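Local coordinates for protein insecticidal Delta-Endotoxin Cry8Ea1 (Bacillus Thuringiensis, PDB 3EB7) that kills larvae of the underground pest Holotrichia parallela, probably by forming pores in midgut cell membranes as other three-domain Cry toxins do, at residues 49-54 and 132-137; 142-147 and 169-174; 228-233 and 448-453; 501-506 and 581-586. All coordinates share one frame; numbering follows the deposited sequence. Where two conformers were deposited one is given.

Contacts 1 and 2 lie in the N-terminal helical bundle, probably the pore-forming part, and share helix 133-153, with centres 20 Å apart: contact 1 sets the start of that helix against helix 47-59, contact 2 its later turns against helix 161-191. Contact 3 joins the loop after helix 198-220, the bundle's last, to strand 448-452, and contact 4 pairs strands 498-507 and 578-588. Strands 448-452 and 578-588 are neighbours in one sheet, and contacts 3 and 4, 8 Å between centres, touch through Y230 and E584. The four follow in series along the chain. Contacts 3 and 4 thus tie the loop leaving the bundle to the C-terminal beta domain.

Contact 1: residues 49-54 and 132-137; sequences EIFMEQ and LLSVYA
M52 and F51 on helix 47-59 meet V135, L132 and S134 at the start of helix 133-153. The M52 side chain leaves CB with CG anti to the carbonyl carbon (chi1 -64°), which sets CG 3.7 Å from V135 CG2. From CG the chain runs extended (chi2 -175°) through SD to the terminal methyl. There CE reaches L132 CD2 at 3.9 Å, and it is 4.2 Å from V135 CG2. M52 and L132 lie side by side and point the same way, whereas V135 crosses M52 at a slant. The same V135 methyl also touches the neighbouring residue, with F51 CB 3.7 Å from V135 CG2, so it fits between two successive side chains of the facing helix. The two helices run roughly antiparallel, 139° between their directions, and the segment axes approach to 8.3 Å. They belong to the helical bundle that forms the N-terminal domain of three-domain Cry toxins, in which helix 133-153 is the central helix; L132 is its N-cap residue. Helix 65-93 extends the apolar patch, with A71 and L72 against M52 and L75 against V135. S134 brings a hydroxyl into the interface. Its OG lies 3.5 Å from F51 CB and 3.7 Å from F51 CD2, approaching the ring obliquely. F51 O is 3.0 Å from S134 OG, but the angle is too poor for a hydrogen bond. Q54 also brings its terminal amide to S134 and packs on A6 and V7 of helix 2-20.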
loop_
_atom_site.group_PDB
_atom_site.type_symbol
_atom_site.label_atom_id
_atom_site.label_comp_id
_atom_site.label_asym_id
_atom_site.label_seq_id
_atom_site.Cartn_x
_atom_site.Cartn_y
_atom_site.Cartn_z
ATOM N N GLU A 49 0.340 3.910 22.265
ATOM C CA GLU A 49 0.637 2.657 22.974
ATOM C C GLU A 49 0.123 1.482 22.152
ATOM O O GLU A 49 0.775 0.481 22.076
ATOM C CB GLU A 49 0.031 2.660 24.396
ATOM C CG GLU A 49 -0.160 1.280 25.031
ATOM C CD GLU A 49 1.161 0.580 25.432
ATOM O OE1 GLU A 49 2.255 1.134 25.207
ATOM O OE2 GLU A 49 1.100 -0.556 25.990
ATOM N N ILE A 50 -1.037 1.627 21.512
ATOM C CA ILE A 50 -1.530 0.629 20.550
ATOM C C ILE A 50 -0.567 0.295 19.374
ATOM O O ILE A 50 -0.444 -0.878 18.994
ATOM C CB ILE A 50 -2.957 1.031 20.078
ATOM C CG1 ILE A 50 -3.898 1.021 21.295
ATOM C CG2 ILE A 50 -3.490 0.104 18.936
ATOM C CD1 ILE A 50 -5.238 1.699 21.056
ATOM N N PHE A 51 0.095 1.299 18.811
ATOM C CA PHE A 51 1.148 1.116 17.799
ATOM C C PHE A 51 2.344 0.306 18.322
ATOM O O PHE A 51 2.935 -0.515 17.594
ATOM C CB PHE A 51 1.630 2.480 17.227
ATOM C CG PHE A 51 0.632 3.147 16.302
ATOM C CD1 PHE A 51 0.129 4.406 16.587
ATOM C CD2 PHE A 51 0.215 2.514 15.121
ATOM C CE1 PHE A 51 -0.806 5.034 15.728
ATOM C CE2 PHE A 51 -0.703 3.131 14.239
ATOM C CZ PHE A 51 -1.219 4.380 14.556
ATOM N N MET A 52 2.693 0.529 19.586
ATOM C CA MET A 52 3.791 -0.200 20.201
ATOM C C MET A 52 3.398 -1.653 20.447
ATOM O O MET A 52 4.146 -2.586 20.104
ATOM C CB MET A 52 4.203 0.453 21.515
ATOM C CG MET A 52 4.753 1.831 21.368
ATOM S SD MET A 52 5.350 2.433 22.995
ATOM C CE MET A 52 5.711 4.152 22.578
ATOM N N GLU A 53 2.223 -1.844 21.028
ATOM C CA GLU A 53 1.694 -3.184 21.268
ATOM C C GLU A 53 1.596 -4.017 19.987
ATOM O O GLU A 53 1.905 -5.223 19.979
ATOM C CB GLU A 53 0.340 -3.111 21.984
ATOM C CG GLU A 53 0.427 -2.473 23.377
ATOM C CD GLU A 53 -0.927 -2.442 24.124
ATOM O OE1 GLU A 53 -1.952 -2.926 23.601
ATOM O OE2 GLU A 53 -0.980 -1.918 25.256
ATOM N N GLN A 54 1.164 -3.381 18.911
ATOM C CA GLN A 54 1.129 -4.033 17.598
ATOM C C GLN A 54 2.470 -4.680 17.214
ATOM O O GLN A 54 2.555 -5.869 16.997
ATOM C CB GLN A 54 0.713 -3.017 16.514
ATOM C CG GLN A 54 0.747 -3.602 15.138
ATOM C CD GLN A 54 0.723 -2.548 14.039
ATOM O OE1 GLN A 54 0.253 -2.825 12.931
ATOM N NE2 GLN A 54 1.214 -1.347 14.335
ATOM N N LEU A 132 9.309 -0.012 17.693
ATOM C CA LEU A 132 8.866 1.396 17.663
ATOM C C LEU A 132 8.615 1.957 16.259
ATOM O O LEU A 132 8.355 3.139 16.118
ATOM C CB LEU A 132 9.873 2.306 18.384
ATOM C CG LEU A 132 10.067 2.173 19.901
ATOM C CD1 LEU A 132 11.442 2.804 20.266
ATOM C CD2 LEU A 132 8.921 2.824 20.735
ATOM N N LEU A 133 8.682 1.110 15.237
ATOM C CA LEU A 133 8.596 1.546 13.822
ATOM C C LEU A 133 7.252 2.139 13.426
ATOM O O LEU A 133 7.217 3.178 12.758
ATOM C CB LEU A 133 8.885 0.388 12.888
ATOM C CG LEU A 133 9.791 0.547 11.664
ATOM C CD1 LEU A 133 9.229 -0.261 10.507
ATOM C CD2 LEU A 133 10.130 1.981 11.271
ATOM N N SER A 134 6.138 1.499 13.811
ATOM C CA SER A 134 4.829 2.117 13.489
ATOM C C SER A 134 4.585 3.479 14.214
ATOM O O SER A 134 4.085 4.412 13.593
ATOM C CB SER A 134 3.634 1.137 13.536
ATOM O OG SER A 134 3.401 0.603 14.825
ATOM N N VAL A 135 5.017 3.617 15.482
ATOM C CA VAL A 135 5.072 4.938 16.129
ATOM C C VAL A 135 5.922 5.900 15.276
ATOM O O VAL A 135 5.498 7.007 14.911
ATOM C CB VAL A 135 5.658 4.846 17.602
ATOM C CG1 VAL A 135 6.041 6.237 18.157
ATOM C CG2 VAL A 135 4.673 4.150 18.550
ATOM N N TYR A 136 7.139 5.470 14.955
ATOM C CA TYR A 136 8.056 6.309 14.186
ATOM C C TYR A 136 7.443 6.786 12.867
ATOM O O TYR A 136 7.471 7.977 12.581
ATOM C CB TYR A 136 9.343 5.544 13.936
ATOM C CG TYR A 136 10.370 6.325 13.153
ATOM C CD1 TYR A 136 11.455 6.928 13.798
ATOM C CD2 TYR A 136 10.258 6.459 11.750
ATOM C CE1 TYR A 136 12.402 7.627 13.074
ATOM C CE2 TYR A 136 11.194 7.179 11.016
ATOM C CZ TYR A 136 12.277 7.737 11.676
ATOM O OH TYR A 136 13.233 8.438 10.951
ATOM N N ALA A 137 6.874 5.872 12.088
ATOM C CA ALA A 137 6.177 6.213 10.816
ATOM C C ALA A 137 5.028 7.235 10.951
ATOM O O ALA A 137 4.904 8.185 10.145
ATOM C CB ALA A 137 5.689 4.914 10.071
#

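Contact 2: residues 142-147 and 169-174; sequences LHLLLL and NRQMSL
Q171 NE2 and L144 O form the hydrogen bond between segments 169-174 and 142-147, on neighbouring helices of the bundle that run 154° apart here. NE2 donates at 3.0 Å; the oxygen lies close to the plane of the amide, and the donor lies in the carbonyl plane. CG of Q171 is anti to the backbone N (chi1 -172°) and the chain is extended beyond it, which carries the amide across to the facing helix. NE2 also donates to Y225 O in the loop after helix 198-220. A second tie between the two helices is the bond of H143 ND1 with Y178 OH. Apolar contact centres on L174: its CB meets L144 CD2 at 3.7 Å, and its CD1 meets L147 CD2 at 3.8 Å. The same CD1 methyl touches the imidazole obliquely, 3.4 Å from H143 CE1. L147 CD2 also covers one face of the H143 ring, offset toward the rim, while L147 CB rests on Q171 CB. Among the ionisable groups, R170 NH1 stands at the H143 ring edge, 4.2 Å from NE2. Both residues bind D113 of helix 99-119, whose carboxylate probably offsets the closeness of imidazole and guanidinium.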
loop_
_atom_site.group_PDB
_atom_site.type_symbol
_atom_site.label_atom_id
_atom_site.label_comp_id
_atom_site.label_asym_id
_atom_site.label_seq_id
_atom_site.Cartn_x
_atom_site.Cartn_y
_atom_site.Cartn_z
ATOM N N LEU A 142 3.386 13.063 10.607
ATOM C CA LEU A 142 2.926 14.313 11.186
ATOM C C LEU A 142 3.917 15.464 11.008
ATOM O O LEU A 142 3.512 16.593 10.648
ATOM C CB LEU A 142 2.584 14.124 12.663
ATOM C CG LEU A 142 1.291 13.366 12.959
ATOM C CD1 LEU A 142 1.142 13.172 14.486
ATOM C CD2 LEU A 142 0.031 14.043 12.337
ATOM N N HIS A 143 5.203 15.162 11.252
ATOM C CA HIS A 143 6.274 16.158 11.168
ATOM C C HIS A 143 6.436 16.724 9.765
ATOM O O HIS A 143 6.555 17.935 9.608
ATOM C CB HIS A 143 7.613 15.600 11.695
ATOM C CG HIS A 143 8.651 16.661 11.902
ATOM N ND1 HIS A 143 10.002 16.395 11.930
ATOM C CD2 HIS A 143 8.526 18.007 12.053
ATOM C CE1 HIS A 143 10.660 17.523 12.121
ATOM N NE2 HIS A 143 9.787 18.517 12.195
ATOM N N LEU A 144 6.396 15.876 8.741
ATOM C CA LEU A 144 6.449 16.325 7.355
ATOM C C LEU A 144 5.205 17.086 6.881
ATOM O O LEU A 144 5.299 17.956 5.979
ATOM C CB LEU A 144 6.667 15.118 6.430
ATOM C CG LEU A 144 7.918 14.262 6.657
ATOM C CD1 LEU A 144 7.938 13.053 5.717
ATOM C CD2 LEU A 144 9.192 15.121 6.498
ATOM N N LEU A 145 4.030 16.766 7.429
ATOM C CA LEU A 145 2.847 17.548 7.096
ATOM C C LEU A 145 2.916 18.952 7.705
ATOM O O LEU A 145 2.350 19.920 7.142
ATOM C CB LEU A 145 1.614 16.862 7.630
ATOM C CG LEU A 145 1.062 15.644 6.907
ATOM C CD1 LEU A 145 0.199 14.875 7.900
ATOM C CD2 LEU A 145 0.243 16.121 5.667
ATOM N N LEU A 146 3.595 19.056 8.850
ATOM C CA LEU A 146 3.742 20.303 9.574
ATOM C C LEU A 146 4.641 21.224 8.760
ATOM O O LEU A 146 4.287 22.378 8.465
ATOM C CB LEU A 146 4.366 20.054 10.959
ATOM C CG LEU A 146 4.487 21.314 11.818
ATOM C CD1 LEU A 146 3.142 21.765 12.294
ATOM C CD2 LEU A 146 5.400 21.106 13.001
ATOM N N LEU A 147 5.796 20.699 8.371
ATOM C CA LEU A 147 6.728 21.412 7.504
ATOM C C LEU A 147 6.094 21.869 6.194
ATOM O O LEU A 147 6.485 22.891 5.642
ATOM C CB LEU A 147 7.988 20.576 7.276
ATOM C CG LEU A 147 9.204 20.799 8.219
ATOM C CD1 LEU A 147 9.000 21.692 9.465
ATOM C CD2 LEU A 147 9.742 19.475 8.629
ATOM N N ASN A 169 14.108 23.122 2.867
ATOM C CA ASN A 169 15.274 22.282 2.765
ATOM C C ASN A 169 15.290 21.218 3.836
ATOM O O ASN A 169 15.717 20.119 3.602
ATOM C CB ASN A 169 16.572 23.134 2.788
ATOM C CG ASN A 169 16.722 24.004 1.521
ATOM O OD1 ASN A 169 16.335 23.593 0.436
ATOM N ND2 ASN A 169 17.247 25.210 1.674
ATOM N N ARG A 170 14.828 21.539 5.030
ATOM C CA ARG A 170 14.750 20.510 6.062
ATOM C C ARG A 170 13.697 19.463 5.696
ATOM O O ARG A 170 13.906 18.274 5.900
ATOM C CB ARG A 170 14.476 21.131 7.427
ATOM C CG ARG A 170 14.858 20.221 8.615
ATOM C CD ARG A 170 15.364 21.087 9.791
ATOM N NE ARG A 170 14.470 22.206 10.060
ATOM C CZ ARG A 170 13.433 22.131 10.899
ATOM N NH1 ARG A 170 13.167 20.995 11.549
ATOM N NH2 ARG A 170 12.664 23.196 11.100
ATOM N N GLN A 171 12.562 19.902 5.154
ATOM C CA GLN A 171 11.524 18.968 4.762
ATOM C C GLN A 171 12.078 17.987 3.717
ATOM O O GLN A 171 11.809 16.787 3.807
ATOM C CB GLN A 171 10.263 19.681 4.280
ATOM C CG GLN A 171 9.073 18.724 4.045
ATOM C CD GLN A 171 7.973 19.303 3.195
ATOM O OE1 GLN A 171 8.220 19.965 2.187
ATOM N NE2 GLN A 171 6.750 19.036 3.577
ATOM N N MET A 172 12.859 18.461 2.744
ATOM C CA MET A 172 13.470 17.559 1.744
ATOM C C MET A 172 14.456 16.602 2.376
ATOM O O MET A 172 14.502 15.426 2.046
ATOM C CB MET A 172 14.189 18.347 0.662
ATOM C CG MET A 172 13.277 19.182 -0.187
ATOM S SD MET A 172 14.212 19.648 -1.645
ATOM C CE MET A 172 15.507 20.691 -0.922
ATOM N N SER A 173 15.251 17.118 3.297
ATOM C CA SER A 173 16.201 16.270 3.971
ATOM C C SER A 173 15.467 15.207 4.811
ATOM O O SER A 173 15.923 14.073 4.952
ATOM C CB SER A 173 17.144 17.125 4.823
ATOM O OG SER A 173 17.845 16.318 5.768
ATOM N N LEU A 174 14.312 15.573 5.343
ATOM C CA LEU A 174 13.612 14.710 6.294
ATOM C C LEU A 174 12.746 13.674 5.582
ATOM O O LEU A 174 12.653 12.529 6.055
ATOM C CB LEU A 174 12.818 15.533 7.319
ATOM C CG LEU A 174 13.596 16.282 8.425
ATOM C CD1 LEU A 174 12.622 17.092 9.327
ATOM C CD2 LEU A 174 14.536 15.387 9.313
#

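Contact 3: residues 228-233 and 448-453; sequences RTYPME and ITQIPV
E233 O accepts the backbone N-H of I448 at 3.0 Å, the N-H...O angle 156° and the donor in the carbonyl plane, where the irregular segment 228-233 reaches the start of strand 448-452. Side-chain contact is concentrated on I448, whose CG1 branch, anti to the carbonyl carbon (chi1 -62°), extends into the curve of the loop. M232 crosses it at about a right angle, CG 3.8 Å from I448 CG1, and its chain then bends so that SD and CE stay near the same atom. P231 also crosses I448 at about a right angle, its CD 4.0 Å from I448 CD1. The tip is completed by Y230, with CA 4.1 Å and ring carbon CD2 4.3 Å from I448 CD1. Here the chain leaves the helical bundle through the loop after helix 198-220 and lies against the C-terminal beta-sandwich domain of the three-domain Cry fold; its next residues form strand 234-235, which pairs in parallel with 448-452 and continues the line opened by the E233 bond. Two residues further along the strand, Q450 is extended beyond CG, and its NE2 approaches Y230 CE2 to 3.3 Å. The amide comes in obliquely, with the ring and amide planes 62° apart. The phenol end of Y230 finds its polar partner on the neighbouring strand, where Y230 OH hydrogen-bonds E584 OE2, and R502 makes a cation-pi contact with the ring. At the other end of the loop the E233 carboxylate turns off to a salt bridge with K447.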
loop_
_atom_site.group_PDB
_atom_site.type_symbol
_atom_site.label_atom_id
_atom_site.label_comp_id
_atom_site.label_asym_id
_atom_site.label_seq_id
_atom_site.Cartn_x
_atom_site.Cartn_y
_atom_site.Cartn_z
ATOM N N ARG A 228 6.270 22.356 -3.648
ATOM C CA ARG A 228 6.896 22.844 -4.868
ATOM C C ARG A 228 6.796 21.797 -5.973
ATOM O O ARG A 228 6.523 22.144 -7.102
ATOM C CB ARG A 228 8.354 23.286 -4.640
ATOM C CG ARG A 228 8.469 24.246 -3.501
ATOM C CD ARG A 228 9.718 25.072 -3.571
ATOM N NE ARG A 228 9.897 25.809 -2.320
ATOM C CZ ARG A 228 11.032 26.405 -1.940
ATOM N NH1 ARG A 228 12.103 26.372 -2.733
ATOM N NH2 ARG A 228 11.083 27.059 -0.768
ATOM N N THR A 229 6.996 20.522 -5.638
ATOM C CA THR A 229 6.882 19.429 -6.618
ATOM C C THR A 229 5.429 19.051 -6.911
ATOM O O THR A 229 5.098 18.703 -8.054
ATOM C CB THR A 229 7.737 18.223 -6.184
ATOM O OG1 THR A 229 9.052 18.694 -5.936
ATOM C CG2 THR A 229 7.826 17.136 -7.239
ATOM N N TYR A 230 4.569 19.161 -5.901
ATOM C CA TYR A 230 3.137 18.897 -6.038
ATOM C C TYR A 230 2.306 20.116 -5.590
ATOM O O TYR A 230 1.747 20.122 -4.487
ATOM C CB TYR A 230 2.752 17.604 -5.268
ATOM C CG TYR A 230 3.551 16.380 -5.731
ATOM C CD1 TYR A 230 4.795 16.085 -5.173
ATOM C CD2 TYR A 230 3.080 15.555 -6.760
ATOM C CE1 TYR A 230 5.544 15.001 -5.616
ATOM C CE2 TYR A 230 3.818 14.448 -7.193
ATOM C CZ TYR A 230 5.039 14.193 -6.627
ATOM O OH TYR A 230 5.781 13.129 -7.050
ATOM N N PRO A 231 2.259 21.174 -6.430
ATOM C CA PRO A 231 1.605 22.430 -6.055
ATOM C C PRO A 231 0.066 22.384 -6.192
ATOM O O PRO A 231 -0.620 23.368 -5.923
ATOM C CB PRO A 231 2.213 23.421 -7.056
ATOM C CG PRO A 231 2.387 22.600 -8.310
ATOM C CD PRO A 231 2.863 21.265 -7.787
ATOM N N MET A 232 -0.467 21.250 -6.602
ATOM C CA MET A 232 -1.891 21.106 -6.762
ATOM C C MET A 232 -2.295 19.676 -6.438
ATOM O O MET A 232 -1.462 18.769 -6.385
ATOM C CB MET A 232 -2.327 21.471 -8.198
ATOM C CG MET A 232 -2.017 20.426 -9.244
ATOM S SD MET A 232 -2.147 21.000 -10.959
ATOM C CE MET A 232 -0.487 21.615 -11.242
ATOM N N GLU A 233 -3.596 19.498 -6.243
ATOM C CA GLU A 233 -4.204 18.196 -6.018
ATOM C C GLU A 233 -3.564 17.073 -6.859
ATOM O O GLU A 233 -3.416 17.198 -8.095
ATOM C CB GLU A 233 -5.704 18.310 -6.284
ATOM C CG GLU A 233 -6.464 17.045 -5.956
ATOM C CD GLU A 233 -7.924 17.317 -5.657
ATOM O OE1 GLU A 233 -8.756 16.416 -5.937
ATOM O OE2 GLU A 233 -8.227 18.432 -5.142
ATOM N N ILE A 448 -2.684 16.449 -10.934
ATOM C CA ILE A 448 -1.504 15.679 -11.278
ATOM C C ILE A 448 -1.895 14.195 -11.165
ATOM O O ILE A 448 -2.321 13.738 -10.090
ATOM C CB ILE A 448 -0.305 16.040 -10.323
ATOM C CG1 ILE A 448 0.067 17.530 -10.487
ATOM C CG2 ILE A 448 0.890 15.089 -10.550
ATOM C CD1 ILE A 448 1.105 18.102 -9.534
ATOM N N THR A 449 -1.820 13.455 -12.274
ATOM C CA THR A 449 -2.159 12.027 -12.250
ATOM C C THR A 449 -0.896 11.195 -12.117
ATOM O O THR A 449 0.025 11.342 -12.907
ATOM C CB THR A 449 -2.960 11.611 -13.518
ATOM O OG1 THR A 449 -3.976 12.604 -13.776
ATOM C CG2 THR A 449 -3.635 10.318 -13.299
ATOM N N GLN A 450 -0.828 10.335 -11.100
ATOM C CA GLN A 450 0.299 9.387 -10.993
ATOM C C GLN A 450 -0.104 8.035 -11.538
ATOM O O GLN A 450 -1.152 7.507 -11.159
ATOM C CB GLN A 450 0.782 9.241 -9.547
ATOM C CG GLN A 450 1.420 10.515 -9.004
ATOM C CD GLN A 450 1.858 10.371 -7.562
ATOM O OE1 GLN A 450 1.763 9.295 -6.976
ATOM N NE2 GLN A 450 2.352 11.443 -6.989
ATOM N N ILE A 451 0.717 7.493 -12.443
ATOM C CA ILE A 451 0.434 6.242 -13.110
ATOM C C ILE A 451 1.683 5.405 -13.037
ATOM O O ILE A 451 2.601 5.596 -13.843
ATOM C CB ILE A 451 0.094 6.400 -14.622
ATOM C CG1 ILE A 451 -0.853 7.596 -14.867
ATOM C CG2 ILE A 451 -0.392 5.032 -15.215
ATOM C CD1 ILE A 451 -2.351 7.271 -14.791
ATOM N N PRO A 452 1.717 4.468 -12.075
ATOM C CA PRO A 452 2.779 3.480 -11.961
ATOM C C PRO A 452 2.844 2.678 -13.247
ATOM O O PRO A 452 1.805 2.234 -13.726
ATOM C CB PRO A 452 2.275 2.597 -10.819
ATOM C CG PRO A 452 1.435 3.512 -9.999
ATOM C CD PRO A 452 0.700 4.302 -11.011
ATOM N N VAL A 453 4.028 2.471 -13.813
ATOM C CA VAL A 453 4.109 1.783 -15.116
ATOM C C VAL A 453 3.750 0.283 -15.052
ATOM O O VAL A 453 3.490 -0.357 -16.087
ATOM C CB VAL A 453 5.470 2.008 -15.829
ATOM C CG1 VAL A 453 5.638 3.485 -16.207
ATOM C CG2 VAL A 453 6.650 1.494 -14.928
#

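Contact 4: residues 501-506 and 581-586; sequences VRIRYC and DRIELI
V501 faces L585 in a non-hydrogen-bonded pair of strands 498-507 and 578-588, in the C-terminal beta-sandwich domain: V501 CG2 lies 3.5 Å from L585 CD2, and V501 CG1 meets I583 CG2. R502 next forms a hydrogen-bonded pair with E584, R502 N to E584 O at 3.0 Å and E584 N to R502 O at 2.8 Å. CG of R502 sits between the backbone N and the carbonyl carbon (chi1 48°) and the chain extends to NE, bringing the guanidinium beside E584. NE (2.7 Å) and NH2 (2.8 Å) of R502 both donate to E584 OE1, which lies in the guanidinium plane. I503 turns to the opposite face beside I583. R504 N bonds R582 O, but R504 O takes D581 N, so R504 faces two residues, as in a classic beta bulge. R504 NH1 reaches D581 OD1 at 3.2 Å, from above the carboxylate plane, and stands 3.2 Å from R582 NH1. R582 NE donates to E584 OE2, whose second partner is Y230. V501, I503, I583 and L585 share one face; the other carries a buried network, with I586 CD1 over the R502 guanidinium, where D581 and E584 probably offset the repulsion between R504 and R582.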
loop_
_atom_site.group_PDB
_atom_site.type_symbol
_atom_site.label_atom_id
_atom_site.label_comp_id
_atom_site.label_asym_id
_atom_site.label_seq_id
_atom_site.Cartn_x
_atom_site.Cartn_y
_atom_site.Cartn_z
ATOM N N VAL A 501 4.681 15.652 -19.013
ATOM C CA VAL A 501 4.969 14.393 -18.377
ATOM C C VAL A 501 6.296 14.491 -17.635
ATOM O O VAL A 501 7.261 15.060 -18.140
ATOM C CB VAL A 501 5.115 13.267 -19.472
ATOM C CG1 VAL A 501 5.858 12.056 -18.957
ATOM C CG2 VAL A 501 3.754 12.845 -19.991
ATOM N N ARG A 502 6.357 13.899 -16.442
ATOM C CA ARG A 502 7.630 13.603 -15.820
ATOM C C ARG A 502 7.599 12.176 -15.316
ATOM O O ARG A 502 6.547 11.666 -14.937
ATOM C CB ARG A 502 7.999 14.603 -14.723
ATOM C CG ARG A 502 6.898 14.886 -13.732
ATOM C CD ARG A 502 7.447 15.650 -12.566
ATOM N NE ARG A 502 6.496 15.545 -11.496
ATOM C CZ ARG A 502 6.088 16.543 -10.720
ATOM N NH1 ARG A 502 6.619 17.743 -10.856
ATOM N NH2 ARG A 502 5.176 16.310 -9.777
ATOM N N ILE A 503 8.757 11.537 -15.338
ATOM C CA ILE A 503 8.859 10.127 -15.069
ATOM C C ILE A 503 9.771 9.933 -13.881
ATOM O O ILE A 503 10.878 10.427 -13.881
ATOM C CB ILE A 503 9.402 9.350 -16.311
ATOM C CG1 ILE A 503 8.431 9.439 -17.495
ATOM C CG2 ILE A 503 9.606 7.880 -15.996
ATOM C CD1 ILE A 503 8.905 10.319 -18.562
ATOM N N ARG A 504 9.299 9.222 -12.862
ATOM C CA ARG A 504 10.126 8.918 -11.697
ATOM C C ARG A 504 10.973 7.671 -11.985
ATOM O O ARG A 504 10.450 6.626 -12.386
ATOM C CB ARG A 504 9.254 8.732 -10.443
ATOM C CG ARG A 504 10.036 8.751 -9.128
ATOM C CD ARG A 504 9.088 9.004 -7.901
ATOM N NE ARG A 504 9.840 8.982 -6.643
ATOM C CZ ARG A 504 9.548 8.227 -5.587
ATOM N NH1 ARG A 504 8.473 7.429 -5.592
ATOM N NH2 ARG A 504 10.329 8.277 -4.508
ATOM N N TYR A 505 12.288 7.794 -11.810
ATOM C CA TYR A 505 13.190 6.699 -12.148
ATOM C C TYR A 505 14.396 6.616 -11.228
ATOM O O TYR A 505 14.672 7.510 -10.477
ATOM C CB TYR A 505 13.662 6.808 -13.600
ATOM C CG TYR A 505 14.740 7.865 -13.794
ATOM C CD1 TYR A 505 14.397 9.191 -14.028
ATOM C CD2 TYR A 505 16.109 7.533 -13.707
ATOM C CE1 TYR A 505 15.379 10.170 -14.207
ATOM C CE2 TYR A 505 17.094 8.502 -13.868
ATOM C CZ TYR A 505 16.719 9.815 -14.127
ATOM O OH TYR A 505 17.675 10.785 -14.286
ATOM N N CYS A 506 15.106 5.506 -11.307
ATOM C CA CYS A 506 16.390 5.369 -10.678
ATOM C C CYS A 506 17.261 4.597 -11.689
ATOM O O CYS A 506 16.803 3.574 -12.249
ATOM C CB CYS A 506 16.235 4.613 -9.358
ATOM S SG CYS A 506 17.809 4.194 -8.554
ATOM N N ASP A 581 9.508 3.930 -12.261
ATOM C CA ASP A 581 8.496 3.850 -11.202
ATOM C C ASP A 581 7.133 4.253 -11.731
ATOM O O ASP A 581 6.229 3.428 -11.807
ATOM C CB ASP A 581 8.882 4.712 -9.988
ATOM C CG ASP A 581 7.694 4.961 -9.003
ATOM O OD1 ASP A 581 7.679 6.029 -8.373
ATOM O OD2 ASP A 581 6.776 4.108 -8.831
ATOM N N ARG A 582 6.988 5.513 -12.098
ATOM C CA ARG A 582 5.694 6.022 -12.483
ATOM C C ARG A 582 5.815 7.176 -13.458
ATOM O O ARG A 582 6.854 7.830 -13.543
ATOM C CB ARG A 582 4.937 6.488 -11.235
ATOM C CG ARG A 582 5.632 7.598 -10.422
ATOM C CD ARG A 582 4.696 8.019 -9.302
ATOM N NE ARG A 582 5.272 8.904 -8.283
ATOM C CZ ARG A 582 5.542 8.536 -7.029
ATOM N NH1 ARG A 582 6.033 9.408 -6.150
ATOM N NH2 ARG A 582 5.338 7.285 -6.652
ATOM N N ILE A 583 4.735 7.435 -14.173
ATOM C CA ILE A 583 4.605 8.645 -14.970
ATOM C C ILE A 583 3.656 9.547 -14.218
ATOM O O ILE A 583 2.663 9.079 -13.665
ATOM C CB ILE A 583 3.945 8.355 -16.307
ATOM C CG1 ILE A 583 4.782 7.407 -17.155
ATOM C CG2 ILE A 583 3.637 9.655 -17.063
ATOM C CD1 ILE A 583 3.890 6.583 -18.139
ATOM N N GLU A 584 3.961 10.838 -14.180
ATOM C CA GLU A 584 3.011 11.823 -13.662
ATOM C C GLU A 584 2.674 12.734 -14.821
ATOM O O GLU A 584 3.560 13.181 -15.561
ATOM C CB GLU A 584 3.554 12.601 -12.459
ATOM C CG GLU A 584 4.168 11.679 -11.384
ATOM C CD GLU A 584 4.713 12.434 -10.181
ATOM O OE1 GLU A 584 5.102 13.602 -10.322
ATOM O OE2 GLU A 584 4.757 11.865 -9.076
ATOM N N LEU A 585 1.366 12.947 -14.975
ATOM C CA LEU A 585 0.778 13.789 -15.984
ATOM C C LEU A 585 0.326 15.063 -15.306
ATOM O O LEU A 585 -0.411 15.031 -14.314
ATOM C CB LEU A 585 -0.407 13.079 -16.639
ATOM C CG LEU A 585 0.033 11.992 -17.623
ATOM C CD1 LEU A 585 -1.048 10.922 -17.809
ATOM C CD2 LEU A 585 0.407 12.644 -18.959
ATOM N N ILE A 586 0.779 16.182 -15.865
ATOM C CA ILE A 586 0.622 17.498 -15.267
ATOM C C ILE A 586 -0.097 18.349 -16.304
ATOM O O ILE A 586 0.456 18.594 -17.386
ATOM C CB ILE A 586 2.035 18.104 -14.904
ATOM C CG1 ILE A 586 2.797 17.157 -13.964
ATOM C CG2 ILE A 586 1.945 19.556 -14.327
ATOM C CD1 ILE A 586 4.283 17.148 -14.156
#